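Local coordinates for ABC transporter sugar binding protein (PDB 3UOR) that probably binds maltose or related sugars in the periplasm as the solute-binding component of an ABC transporter, at residues 114-119 with 124-129; 136-141 with 319-324; 338-341 with 346-349. One frame throughout, in Å; residues are numbered along the deposited sequence.

In the fold
Running from the N terminus, contact 1 comes first and closes a short loop: the chain between helix 107-111 and helix 123-127 folds back so that 114-119 meets 124-129. The chain then turns into strand 134-150, and contact 2 joins the start of that strand to helix 314-324, bringing together segments 178 residues apart. Contact 3 is again local, setting the loop after helix 327-337 against helix 344-348. The three follow in series, none nested or crossed. Contact 2 is the middle piece: Val125 of contact 1 packs on its Pro139, and its Tyr141 packs on Asp339 and Leu340 of contact 3, whereas contacts 1 and 3 do not touch.

Contact 1. Residues 114-119 with 124-129; sequences KIVDPA and GVWDTN
Pro118 and Trp126 mark the closest backbone approach, their CA atoms 7.2 Å apart, where the loop before helix 123-127 folds onto that short helix beside the sheet of a periplasmic binding-protein fold. A CH-pi contact carries the meeting. Pro118 CB lies over one face of the indole, 4.0 Å from the centroid of the Trp126 six-membered ring and 24° off the ring normal. The overlap is shifted toward the rim, and Pro118 CG shares it, 3.8 Å from Trp126 CZ2. Trp126 brings the ring there by setting CG anti to its backbone N (chi1 -166°), and the two side chains lie alongside each other, pointing the same way. Val116 arrives differently, crossing the tryptophan at about a right angle, with its CG1 at the ring edge 4.2 Å from Trp126 CH2. Val110 of helix 107-111 touches all three residues, while Leu135 and Pro139 of strand 134-150 also pack on the indole, which therefore joins this loop to the sheet. Next to the proline, an Asx turn shapes the loop: Ala119 N donates to Asp117 OD1 over 3.0 Å, from above the carboxylate plane. Within 124-129, Val125 O accepts from both Thr128 N and Thr128 OG1, and the hydroxyl bond, in the carbonyl plane, measures 2.8 Å.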
ATOM      1  N   LYS A 114     -23.993  12.234  -1.869  1.00 45.32           N
ATOM      2  CA  LYS A 114     -23.478  13.397  -1.162  1.00 56.07           C
ATOM      3  C   LYS A 114     -22.215  13.001  -0.404  1.00 50.78           C
ATOM      4  O   LYS A 114     -21.207  13.711  -0.434  1.00 45.11           O
ATOM      5  CB  LYS A 114     -24.522  13.914  -0.171  1.00 66.83           C
ATOM      6  CG  LYS A 114     -24.105  15.178   0.577  1.00 83.40           C
ATOM      7  CD  LYS A 114     -24.133  16.405  -0.338  1.00 97.50           C
ATOM      8  CE  LYS A 114     -23.781  17.689   0.420  1.00101.29           C
ATOM      9  NZ  LYS A 114     -24.641  17.916   1.619  1.00100.40           N
ATOM     10  N   ILE A 115     -22.279  11.850   0.259  1.00 44.41           N
ATOM     11  CA  ILE A 115     -21.219  11.425   1.161  1.00 40.49           C
ATOM     12  C   ILE A 115     -19.899  11.149   0.423  1.00 41.34           C
ATOM     13  O   ILE A 115     -18.850  11.599   0.833  1.00 41.29           O
ATOM     14  CB  ILE A 115     -21.648  10.202   1.991  1.00 40.91           C
ATOM     15  CG1 ILE A 115     -22.559  10.650   3.145  1.00 41.70           C
ATOM     16  CG2 ILE A 115     -20.425   9.475   2.555  1.00 41.03           C
ATOM     17  CD1 ILE A 115     -23.550   9.572   3.557  1.00 38.06           C
ATOM     18  N   VAL A 116     -19.978  10.457  -0.697  1.00 35.43           N
ATOM     19  CA  VAL A 116     -18.800  10.107  -1.461  1.00 33.64           C
ATOM     20  C   VAL A 116     -18.485  11.125  -2.536  1.00 38.56           C
ATOM     21  O   VAL A 116     -19.022  11.081  -3.640  1.00 38.21           O
ATOM     22  CB  VAL A 116     -18.970   8.742  -2.106  1.00 36.87           C
ATOM     23  CG1 VAL A 116     -17.680   8.338  -2.848  1.00 35.70           C
ATOM     24  CG2 VAL A 116     -19.338   7.726  -1.040  1.00 37.22           C
ATOM     25  N   ASP A 117     -17.563  12.015  -2.216  1.00 42.34           N
ATOM     26  CA  ASP A 117     -17.160  13.078  -3.112  1.00 37.78           C
ATOM     27  C   ASP A 117     -15.726  12.804  -3.582  1.00 41.16           C
ATOM     28  O   ASP A 117     -14.799  12.866  -2.791  1.00 36.87           O
ATOM     29  CB  ASP A 117     -17.238  14.388  -2.325  1.00 33.02           C
ATOM     30  CG  ASP A 117     -16.600  15.545  -3.043  1.00 44.93           C
ATOM     31  OD1 ASP A 117     -16.272  15.411  -4.245  1.00 47.70           O
ATOM     32  OD2 ASP A 117     -16.424  16.601  -2.389  1.00 56.05           O
ATOM     33  N   PRO A 118     -15.542  12.516  -4.884  1.00 46.02           N
ATOM     34  CA  PRO A 118     -14.223  12.099  -5.369  1.00 40.57           C
ATOM     35  C   PRO A 118     -13.160  13.145  -5.112  1.00 45.43           C
ATOM     36  O   PRO A 118     -12.006  12.786  -4.894  1.00 35.66           O
ATOM     37  CB  PRO A 118     -14.438  11.938  -6.870  1.00 37.05           C
ATOM     38  CG  PRO A 118     -15.918  11.672  -7.007  1.00 47.35           C
ATOM     39  CD  PRO A 118     -16.543  12.551  -5.965  1.00 41.58           C
ATOM     40  N   ALA A 119     -13.528  14.421  -5.128  1.00 36.65           N
ATOM     41  CA  ALA A 119     -12.522  15.471  -4.953  1.00 37.47           C
ATOM     42  C   ALA A 119     -11.928  15.453  -3.544  1.00 37.04           C
ATOM     43  O   ALA A 119     -10.886  16.053  -3.299  1.00 34.90           O
ATOM     44  CB  ALA A 119     -13.123  16.863  -5.261  1.00 41.28           C
ATOM     45  N   GLY A 124      -4.051   9.867  -5.913  1.00 31.84           N
ATOM     46  CA  GLY A 124      -3.400   8.607  -6.207  1.00 32.46           C
ATOM     47  C   GLY A 124      -4.212   7.430  -5.677  1.00 36.48           C
ATOM     48  O   GLY A 124      -4.217   6.355  -6.260  1.00 30.88           O
ATOM     49  N   VAL A 125      -4.914   7.632  -4.570  1.00 31.20           N
ATOM     50  CA  VAL A 125      -5.776   6.581  -4.021  1.00 30.84           C
ATOM     51  C   VAL A 125      -7.042   6.370  -4.871  1.00 34.16           C
ATOM     52  O   VAL A 125      -7.411   5.240  -5.177  1.00 34.38           O
ATOM     53  CB  VAL A 125      -6.154   6.901  -2.574  1.00 34.22           C
ATOM     54  CG1 VAL A 125      -7.139   5.881  -2.038  1.00 27.10           C
ATOM     55  CG2 VAL A 125      -4.884   6.945  -1.705  1.00 19.19           C
ATOM     56  N   TRP A 126      -7.695   7.455  -5.276  1.00 33.42           N
ATOM     57  CA  TRP A 126      -8.864   7.347  -6.153  1.00 31.32           C
ATOM     58  C   TRP A 126      -8.450   6.665  -7.448  1.00 31.22           C
ATOM     59  O   TRP A 126      -9.166   5.847  -8.003  1.00 29.13           O
ATOM     60  CB  TRP A 126      -9.413   8.735  -6.493  1.00 22.98           C
ATOM     61  CG  TRP A 126     -10.788   8.677  -7.102  1.00 33.32           C
ATOM     62  CD1 TRP A 126     -11.118   8.873  -8.411  1.00 35.19           C
ATOM     63  CD2 TRP A 126     -12.018   8.400  -6.419  1.00 25.75           C
ATOM     64  NE1 TRP A 126     -12.475   8.742  -8.581  1.00 35.29           N
ATOM     65  CE2 TRP A 126     -13.048   8.442  -7.375  1.00 32.34           C
ATOM     66  CE3 TRP A 126     -12.343   8.105  -5.091  1.00 22.32           C
ATOM     67  CZ2 TRP A 126     -14.386   8.208  -7.048  1.00 34.61           C
ATOM     68  CZ3 TRP A 126     -13.678   7.874  -4.765  1.00 29.28           C
ATOM     69  CH2 TRP A 126     -14.678   7.929  -5.740  1.00 28.74           C
ATOM     70  N   ASP A 127      -7.280   7.031  -7.946  1.00 32.37           N
ATOM     71  CA  ASP A 127      -6.822   6.540  -9.241  1.00 39.47           C
ATOM     72  C   ASP A 127      -6.707   5.008  -9.275  1.00 37.03           C
ATOM     73  O   ASP A 127      -6.931   4.402 -10.318  1.00 38.03           O
ATOM     74  CB  ASP A 127      -5.500   7.227  -9.632  1.00 42.36           C
ATOM     75  CG  ASP A 127      -5.015   6.828 -11.010  1.00 49.71           C
ATOM     76  OD1 ASP A 127      -5.806   6.900 -11.973  1.00 52.84           O
ATOM     77  OD2 ASP A 127      -3.828   6.454 -11.141  1.00 50.40           O
ATOM     78  N   THR A 128      -6.401   4.374  -8.141  1.00 34.14           N
ATOM     79  CA  THR A 128      -6.299   2.911  -8.115  1.00 34.79           C
ATOM     80  C   THR A 128      -7.627   2.214  -8.430  1.00 40.37           C
ATOM     81  O   THR A 128      -7.636   1.037  -8.762  1.00 34.90           O
ATOM     82  CB  THR A 128      -5.760   2.353  -6.773  1.00 33.87           C
ATOM     83  OG1 THR A 128      -6.710   2.581  -5.723  1.00 35.37           O
ATOM     84  CG2 THR A 128      -4.441   3.009  -6.384  1.00 33.70           C
ATOM     85  N   ASN A 129      -8.751   2.923  -8.328  1.00 30.10           N
ATOM     86  CA  ASN A 129     -10.037   2.283  -8.614  1.00 33.54           C
ATOM     87  C   ASN A 129     -10.506   2.510 -10.040  1.00 36.63           C
ATOM     88  O   ASN A 129     -11.582   2.075 -10.425  1.00 40.15           O
ATOM     89  CB  ASN A 129     -11.113   2.748  -7.639  1.00 38.70           C
ATOM     90  CG  ASN A 129     -10.943   2.146  -6.273  1.00 40.72           C
ATOM     91  OD1 ASN A 129     -11.829   1.464  -5.777  1.00 48.13           O
ATOM     92  ND2 ASN A 129      -9.800   2.379  -5.661  1.00 48.06           N
TER

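Contact 2. Residues 136-141 with 319-324; sequences YGVPWY and KLIEYL
Two apolar pairs and one water bridge join strand 138-141 to helix 314-324, with Val138 facing Ile321 and the indole of Trp140 reaching Leu324. This is helix-on-sheet packing in the alpha/beta fold of a periplasmic binding protein. Among the apolar contacts, Val138 and Ile321 point at each other and meet at 4.2 Å between Val138 CB and Ile321 CG2. The methyl CG2 stands anti to the backbone N of Ile321, which carries it out to the strand. Leu324 takes the indole instead: its CD1 sits 4.1 Å above one face of Trp140, off toward the rim, while CD2 of Tyr141 lies over the rim of the opposite face. The Phe333 ring also stacks on Trp140. Leu305 of strand 303-307 touches Trp140, Ile321 and Leu324, and Val44 of helix 39-52 touches both Trp140 and Leu324. In the backbone, Trp140 and Tyr141 both face Ser303 in a classic beta bulge. The polar link runs through a single water in the plane of the indole, at its edge. It accepts from Trp140 NE1 at 2.9 Å and donates to Leu324 O, also at 2.9 Å. The one polar atom of a buried tryptophan side chain is thus satisfied without a direct bond to the helix, and the water ties the ring to the carbonyl of Leu324, adding a directional hold to otherwise apolar packing.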
ATOM      1  N   TYR A 136     -14.446   1.397 -10.833  1.00 32.14           N
ATOM      2  CA  TYR A 136     -14.974   0.078 -10.444  1.00 31.83           C
ATOM      3  C   TYR A 136     -14.974  -0.213  -8.953  1.00 32.80           C
ATOM      4  O   TYR A 136     -15.294  -1.317  -8.536  1.00 35.72           O
ATOM      5  CB  TYR A 136     -14.207  -1.031 -11.161  1.00 39.22           C
ATOM      6  CG  TYR A 136     -14.581  -1.161 -12.618  1.00 39.64           C
ATOM      7  CD1 TYR A 136     -15.803  -1.699 -12.990  1.00 36.40           C
ATOM      8  CD2 TYR A 136     -13.713  -0.753 -13.617  1.00 39.71           C
ATOM      9  CE1 TYR A 136     -16.156  -1.832 -14.330  1.00 43.68           C
ATOM     10  CE2 TYR A 136     -14.052  -0.881 -14.958  1.00 46.14           C
ATOM     11  CZ  TYR A 136     -15.274  -1.419 -15.308  1.00 49.95           C
ATOM     12  OH  TYR A 136     -15.614  -1.533 -16.637  1.00 62.37           O
ATOM     13  N   GLY A 137     -14.584   0.755  -8.140  1.00 34.90           N
ATOM     14  CA  GLY A 137     -14.612   0.557  -6.705  1.00 25.48           C
ATOM     15  C   GLY A 137     -14.604   1.896  -5.989  1.00 29.69           C
ATOM     16  O   GLY A 137     -14.512   2.957  -6.618  1.00 31.67           O
ATOM     17  N   VAL A 138     -14.678   1.851  -4.663  1.00 30.81           N
ATOM     18  CA  VAL A 138     -14.453   3.043  -3.848  1.00 31.51           C
ATOM     19  C   VAL A 138     -13.354   2.697  -2.854  1.00 33.35           C
ATOM     20  O   VAL A 138     -13.409   1.641  -2.222  1.00 34.62           O
ATOM     21  CB  VAL A 138     -15.749   3.470  -3.093  1.00 33.89           C
ATOM     22  CG1 VAL A 138     -15.473   4.655  -2.174  1.00 30.25           C
ATOM     23  CG2 VAL A 138     -16.855   3.800  -4.081  1.00 28.94           C
ATOM     24  N   PRO A 139     -12.332   3.563  -2.735  1.00 31.58           N
ATOM     25  CA  PRO A 139     -11.241   3.233  -1.817  1.00 27.22           C
ATOM     26  C   PRO A 139     -11.792   3.069  -0.417  1.00 33.25           C
ATOM     27  O   PRO A 139     -12.580   3.907   0.008  1.00 29.91           O
ATOM     28  CB  PRO A 139     -10.339   4.477  -1.877  1.00 31.16           C
ATOM     29  CG  PRO A 139     -10.652   5.114  -3.189  1.00 29.99           C
ATOM     30  CD  PRO A 139     -12.121   4.854  -3.414  1.00 30.21           C
ATOM     31  N   TRP A 140     -11.379   2.033   0.298  1.00 28.74           N
ATOM     32  CA  TRP A 140     -11.841   1.852   1.670  1.00 27.85           C
ATOM     33  C   TRP A 140     -10.786   2.322   2.677  1.00 35.84           C
ATOM     34  O   TRP A 140     -11.059   3.165   3.527  1.00 34.43           O
ATOM     35  CB  TRP A 140     -12.197   0.387   1.897  1.00 31.41           C
ATOM     36  CG  TRP A 140     -12.766   0.082   3.230  1.00 30.90           C
ATOM     37  CD1 TRP A 140     -13.277   0.963   4.128  1.00 37.18           C
ATOM     38  CD2 TRP A 140     -12.899  -1.220   3.818  1.00 28.90           C
ATOM     39  NE1 TRP A 140     -13.703   0.293   5.262  1.00 33.21           N
ATOM     40  CE2 TRP A 140     -13.482  -1.049   5.089  1.00 30.56           C
ATOM     41  CE3 TRP A 140     -12.556  -2.513   3.398  1.00 31.26           C
ATOM     42  CZ2 TRP A 140     -13.746  -2.117   5.938  1.00 32.95           C
ATOM     43  CZ3 TRP A 140     -12.818  -3.573   4.238  1.00 37.09           C
ATOM     44  CH2 TRP A 140     -13.412  -3.369   5.497  1.00 37.91           C
ATOM     45  N   TYR A 141      -9.575   1.784   2.598  1.00 31.25           N
ATOM     46  CA  TYR A 141      -8.499   2.282   3.453  1.00 24.17           C
ATOM     47  C   TYR A 141      -7.191   2.135   2.684  1.00 31.95           C
ATOM     48  O   TYR A 141      -7.132   1.423   1.689  1.00 31.33           O
ATOM     49  CB  TYR A 141      -8.428   1.513   4.773  1.00 28.11           C
ATOM     50  CG  TYR A 141      -8.072   0.053   4.615  1.00 34.43           C
ATOM     51  CD1 TYR A 141      -6.747  -0.360   4.534  1.00 38.82           C
ATOM     52  CD2 TYR A 141      -9.064  -0.907   4.537  1.00 38.81           C
ATOM     53  CE1 TYR A 141      -6.427  -1.695   4.381  1.00 37.83           C
ATOM     54  CE2 TYR A 141      -8.765  -2.227   4.395  1.00 47.74           C
ATOM     55  CZ  TYR A 141      -7.450  -2.623   4.311  1.00 47.21           C
ATOM     56  OH  TYR A 141      -7.186  -3.960   4.165  1.00 52.73           O
ATOM     57  N   LYS A 319     -25.544   1.577  -0.140  1.00 42.01           N
ATOM     58  CA  LYS A 319     -25.706   2.280   1.142  1.00 40.30           C
ATOM     59  C   LYS A 319     -24.671   1.814   2.159  1.00 45.73           C
ATOM     60  O   LYS A 319     -24.146   2.611   2.933  1.00 49.73           O
ATOM     61  CB  LYS A 319     -27.118   2.092   1.715  1.00 40.42           C
ATOM     62  CG  LYS A 319     -28.220   2.826   0.950  1.00 52.20           C
ATOM     63  CD  LYS A 319     -29.585   2.515   1.561  1.00 59.16           C
ATOM     64  CE  LYS A 319     -30.731   3.250   0.863  1.00 71.48           C
ATOM     65  NZ  LYS A 319     -30.912   4.629   1.398  1.00 72.48           N
ATOM     66  N   LEU A 320     -24.387   0.518   2.167  1.00 43.03           N
ATOM     67  CA  LEU A 320     -23.376  -0.005   3.069  1.00 42.99           C
ATOM     68  C   LEU A 320     -22.006   0.609   2.758  1.00 44.10           C
ATOM     69  O   LEU A 320     -21.247   0.956   3.666  1.00 43.93           O
ATOM     70  CB  LEU A 320     -23.315  -1.529   2.989  1.00 35.36           C
ATOM     71  CG  LEU A 320     -22.087  -2.141   3.638  1.00 35.62           C
ATOM     72  CD1 LEU A 320     -22.025  -1.797   5.106  1.00 48.63           C
ATOM     73  CD2 LEU A 320     -22.085  -3.640   3.436  1.00 44.93           C
ATOM     74  N   ILE A 321     -21.697   0.767   1.477  1.00 39.78           N
ATOM     75  CA  ILE A 321     -20.378   1.261   1.092  1.00 34.70           C
ATOM     76  C   ILE A 321     -20.254   2.731   1.440  1.00 38.70           C
ATOM     77  O   ILE A 321     -19.203   3.206   1.892  1.00 37.64           O
ATOM     78  CB  ILE A 321     -20.099   1.066  -0.402  1.00 39.55           C
ATOM     79  CG1 ILE A 321     -19.841  -0.411  -0.710  1.00 38.86           C
ATOM     80  CG2 ILE A 321     -18.878   1.855  -0.812  1.00 38.28           C
ATOM     81  CD1 ILE A 321     -19.522  -0.660  -2.158  1.00 39.89           C
ATOM     82  N   GLU A 322     -21.358   3.437   1.246  1.00 39.44           N
ATOM     83  CA  GLU A 322     -21.446   4.846   1.550  1.00 41.81           C
ATOM     84  C   GLU A 322     -21.248   5.058   3.037  1.00 40.66           C
ATOM     85  O   GLU A 322     -20.520   5.961   3.436  1.00 42.74           O
ATOM     86  CB  GLU A 322     -22.811   5.378   1.127  1.00 43.81           C
ATOM     87  CG  GLU A 322     -22.869   6.879   1.062  1.00 50.48           C
ATOM     88  CD  GLU A 322     -24.235   7.375   0.624  1.00 52.76           C
ATOM     89  OE1 GLU A 322     -25.193   7.234   1.409  1.00 58.86           O
ATOM     90  OE2 GLU A 322     -24.345   7.905  -0.495  1.00 42.04           O
ATOM     91  N   TYR A 323     -21.889   4.219   3.849  1.00 36.62           N
ATOM     92  CA  TYR A 323     -21.735   4.275   5.306  1.00 36.59           C
ATOM     93  C   TYR A 323     -20.260   4.133   5.683  1.00 48.03           C
ATOM     94  O   TYR A 323     -19.738   4.906   6.490  1.00 45.31           O
ATOM     95  CB  TYR A 323     -22.562   3.174   5.978  1.00 38.97           C
ATOM     96  CG  TYR A 323     -22.327   3.029   7.470  1.00 46.00           C
ATOM     97  CD1 TYR A 323     -23.008   3.819   8.387  1.00 46.81           C
ATOM     98  CD2 TYR A 323     -21.429   2.092   7.956  1.00 48.12           C
ATOM     99  CE1 TYR A 323     -22.788   3.681   9.752  1.00 47.64           C
ATOM    100  CE2 TYR A 323     -21.194   1.948   9.312  1.00 50.71           C
ATOM    101  CZ  TYR A 323     -21.870   2.741  10.204  1.00 55.54           C
ATOM    102  OH  TYR A 323     -21.621   2.582  11.550  1.00 55.28           O
ATOM    103  N   LEU A 324     -19.588   3.156   5.078  1.00 43.24           N
ATOM    104  CA  LEU A 324     -18.181   2.910   5.367  1.00 42.83           C
ATOM    105  C   LEU A 324     -17.312   4.011   4.782  1.00 39.23           C
ATOM    106  O   LEU A 324     -16.123   4.079   5.075  1.00 39.62           O
ATOM    107  CB  LEU A 324     -17.746   1.549   4.837  1.00 38.32           C
ATOM    108  CG  LEU A 324     -18.362   0.372   5.586  1.00 42.35           C
ATOM    109  CD1 LEU A 324     -17.942  -0.938   4.941  1.00 39.99           C
ATOM    110  CD2 LEU A 324     -17.956   0.418   7.053  1.00 34.01           C
TER
HETATM  111  O   HOH W   1     -14.287   2.615   6.854  1.00 35.87           O

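Contact 3. Residues 338-341 with 346-349; sequences GDLP and TWKL
Trp347 brings the NE1 edge of its indole up to Pro341, the two side chains crossing at about a right angle, with Trp347 NE1 3.7 Å from Pro341 CB. The same nitrogen donates to Pro341 O at 3.0 Å, the N-H pointing nearly straight at the oxygen (160°). That oxygen lies in the plane of the indole, yet the donor stands above the plane of the carbonyl, 38° out of it. Further round the ring edge, Leu340 CD2 reaches Trp347 CZ2 at 4.0 Å. Thr346, one residue earlier, packs on the proline ring: its CG2, placed anti to the backbone N, meets Pro341 CG at 3.5 Å, a tight fit for two carbons. Its hydroxyl OG1 is engaged with Gln330 of helix 327-337. The contact forms the connection between helix 327-337 and weakly bonded helix 344-348, with Gly338 leaving the first at positive phi (90°). Leu340 pairs through its backbone with Val142 of strand 134-150, so the loop runs beside the sheet of the binding-protein fold. Leu352 of helix 350-353 touches Pro341, Thr346 and Trp347, and the Trp347 ring also meets that of Phe122. Proline is used twice, its ring as an apolar surface and its carbonyl as acceptor, so the in-plane bond and the carbon contacts together limit how the indole can turn.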
ATOM      1  N   GLY A 338      -6.108   0.856  12.864  1.00 41.00           N
ATOM      2  CA  GLY A 338      -4.961   1.603  12.358  1.00 31.69           C
ATOM      3  C   GLY A 338      -4.955   1.850  10.853  1.00 34.77           C
ATOM      4  O   GLY A 338      -4.040   2.487  10.347  1.00 37.56           O
ATOM      5  N   ASP A 339      -5.970   1.360  10.141  1.00 34.74           N
ATOM      6  CA  ASP A 339      -6.042   1.512   8.684  1.00 34.92           C
ATOM      7  C   ASP A 339      -6.289   2.954   8.297  1.00 36.58           C
ATOM      8  O   ASP A 339      -7.104   3.639   8.907  1.00 37.99           O
ATOM      9  CB  ASP A 339      -7.111   0.600   8.078  1.00 36.62           C
ATOM     10  CG  ASP A 339      -6.724  -0.869   8.150  1.00 43.63           C
ATOM     11  OD1 ASP A 339      -5.534  -1.137   8.353  1.00 47.29           O
ATOM     12  OD2 ASP A 339      -7.593  -1.750   8.020  1.00 45.00           O
ATOM     13  N   LEU A 340      -5.568   3.422   7.289  1.00 33.19           N
ATOM     14  CA  LEU A 340      -5.571   4.851   6.990  1.00 30.94           C
ATOM     15  C   LEU A 340      -6.800   5.256   6.189  1.00 25.88           C
ATOM     16  O   LEU A 340      -7.142   4.632   5.192  1.00 33.20           O
ATOM     17  CB  LEU A 340      -4.317   5.253   6.211  1.00 27.23           C
ATOM     18  CG  LEU A 340      -2.937   4.868   6.760  1.00 26.24           C
ATOM     19  CD1 LEU A 340      -1.904   5.269   5.707  1.00 22.22           C
ATOM     20  CD2 LEU A 340      -2.686   5.582   8.087  1.00 27.52           C
ATOM     21  N   PRO A 341      -7.463   6.320   6.623  1.00 30.72           N
ATOM     22  CA  PRO A 341      -8.594   6.816   5.834  1.00 30.41           C
ATOM     23  C   PRO A 341      -8.117   7.257   4.466  1.00 27.48           C
ATOM     24  O   PRO A 341      -7.016   7.797   4.345  1.00 29.68           O
ATOM     25  CB  PRO A 341      -9.068   8.019   6.639  1.00 27.73           C
ATOM     26  CG  PRO A 341      -8.735   7.656   8.076  1.00 35.29           C
ATOM     27  CD  PRO A 341      -7.367   6.971   7.936  1.00 30.97           C
ATOM     28  N   THR A 346     -11.781  12.915   6.563  1.00 34.43           N
ATOM     29  CA  THR A 346     -11.597  12.064   7.733  1.00 39.02           C
ATOM     30  C   THR A 346     -10.340  12.493   8.466  1.00 34.36           C
ATOM     31  O   THR A 346     -10.282  12.439   9.685  1.00 33.49           O
ATOM     32  CB  THR A 346     -11.461  10.605   7.365  1.00 35.21           C
ATOM     33  OG1 THR A 346     -12.567  10.236   6.547  1.00 33.47           O
ATOM     34  CG2 THR A 346     -11.479   9.746   8.620  1.00 28.98           C
ATOM     35  N   TRP A 347      -9.341  12.933   7.702  1.00 36.01           N
ATOM     36  CA  TRP A 347      -8.065  13.360   8.267  1.00 33.05           C
ATOM     37  C   TRP A 347      -8.185  14.672   9.028  1.00 39.40           C
ATOM     38  O   TRP A 347      -7.312  14.994   9.829  1.00 41.99           O
ATOM     39  CB  TRP A 347      -6.988  13.456   7.179  1.00 29.84           C
ATOM     40  CG  TRP A 347      -6.383  12.082   6.886  1.00 36.19           C
ATOM     41  CD1 TRP A 347      -6.811  11.185   5.961  1.00 31.31           C
ATOM     42  CD2 TRP A 347      -5.292  11.458   7.579  1.00 33.14           C
ATOM     43  NE1 TRP A 347      -6.041  10.045   6.010  1.00 33.76           N
ATOM     44  CE2 TRP A 347      -5.108  10.185   7.007  1.00 33.97           C
ATOM     45  CE3 TRP A 347      -4.449  11.856   8.623  1.00 31.39           C
ATOM     46  CZ2 TRP A 347      -4.107   9.314   7.431  1.00 31.11           C
ATOM     47  CZ3 TRP A 347      -3.459  10.987   9.049  1.00 34.72           C
ATOM     48  CH2 TRP A 347      -3.295   9.726   8.448  1.00 30.87           C
ATOM     49  N   LYS A 348      -9.266  15.419   8.787  1.00 36.13           N
ATOM     50  CA  LYS A 348      -9.469  16.692   9.486  1.00 38.09           C
ATOM     51  C   LYS A 348     -10.121  16.499  10.853  1.00 35.56           C
ATOM     52  O   LYS A 348     -10.078  17.387  11.689  1.00 46.43           O
ATOM     53  CB  LYS A 348     -10.285  17.675   8.639  1.00 44.08           C
ATOM     54  CG  LYS A 348      -9.553  18.180   7.388  1.00 49.66           C
ATOM     55  CD  LYS A 348     -10.507  18.929   6.472  1.00 67.23           C
ATOM     56  CE  LYS A 348     -10.088  18.811   5.005  1.00 75.56           C
ATOM     57  NZ  LYS A 348     -11.262  18.541   4.095  1.00 80.42           N
ATOM     58  N   LEU A 349     -10.742  15.341  11.071  1.00 40.99           N
ATOM     59  CA  LEU A 349     -11.342  15.035  12.372  1.00 37.85           C
ATOM     60  C   LEU A 349     -10.278  15.026  13.466  1.00 44.53           C
ATOM     61  O   LEU A 349      -9.169  14.523  13.269  1.00 47.89           O
ATOM     62  CB  LEU A 349     -12.096  13.700  12.324  1.00 31.48           C
ATOM     63  CG  LEU A 349     -13.294  13.705  11.374  1.00 35.66           C
ATOM     64  CD1 LEU A 349     -13.893  12.328  11.251  1.00 42.27           C
ATOM     65  CD2 LEU A 349     -14.367  14.718  11.875  1.00 40.66           C
TER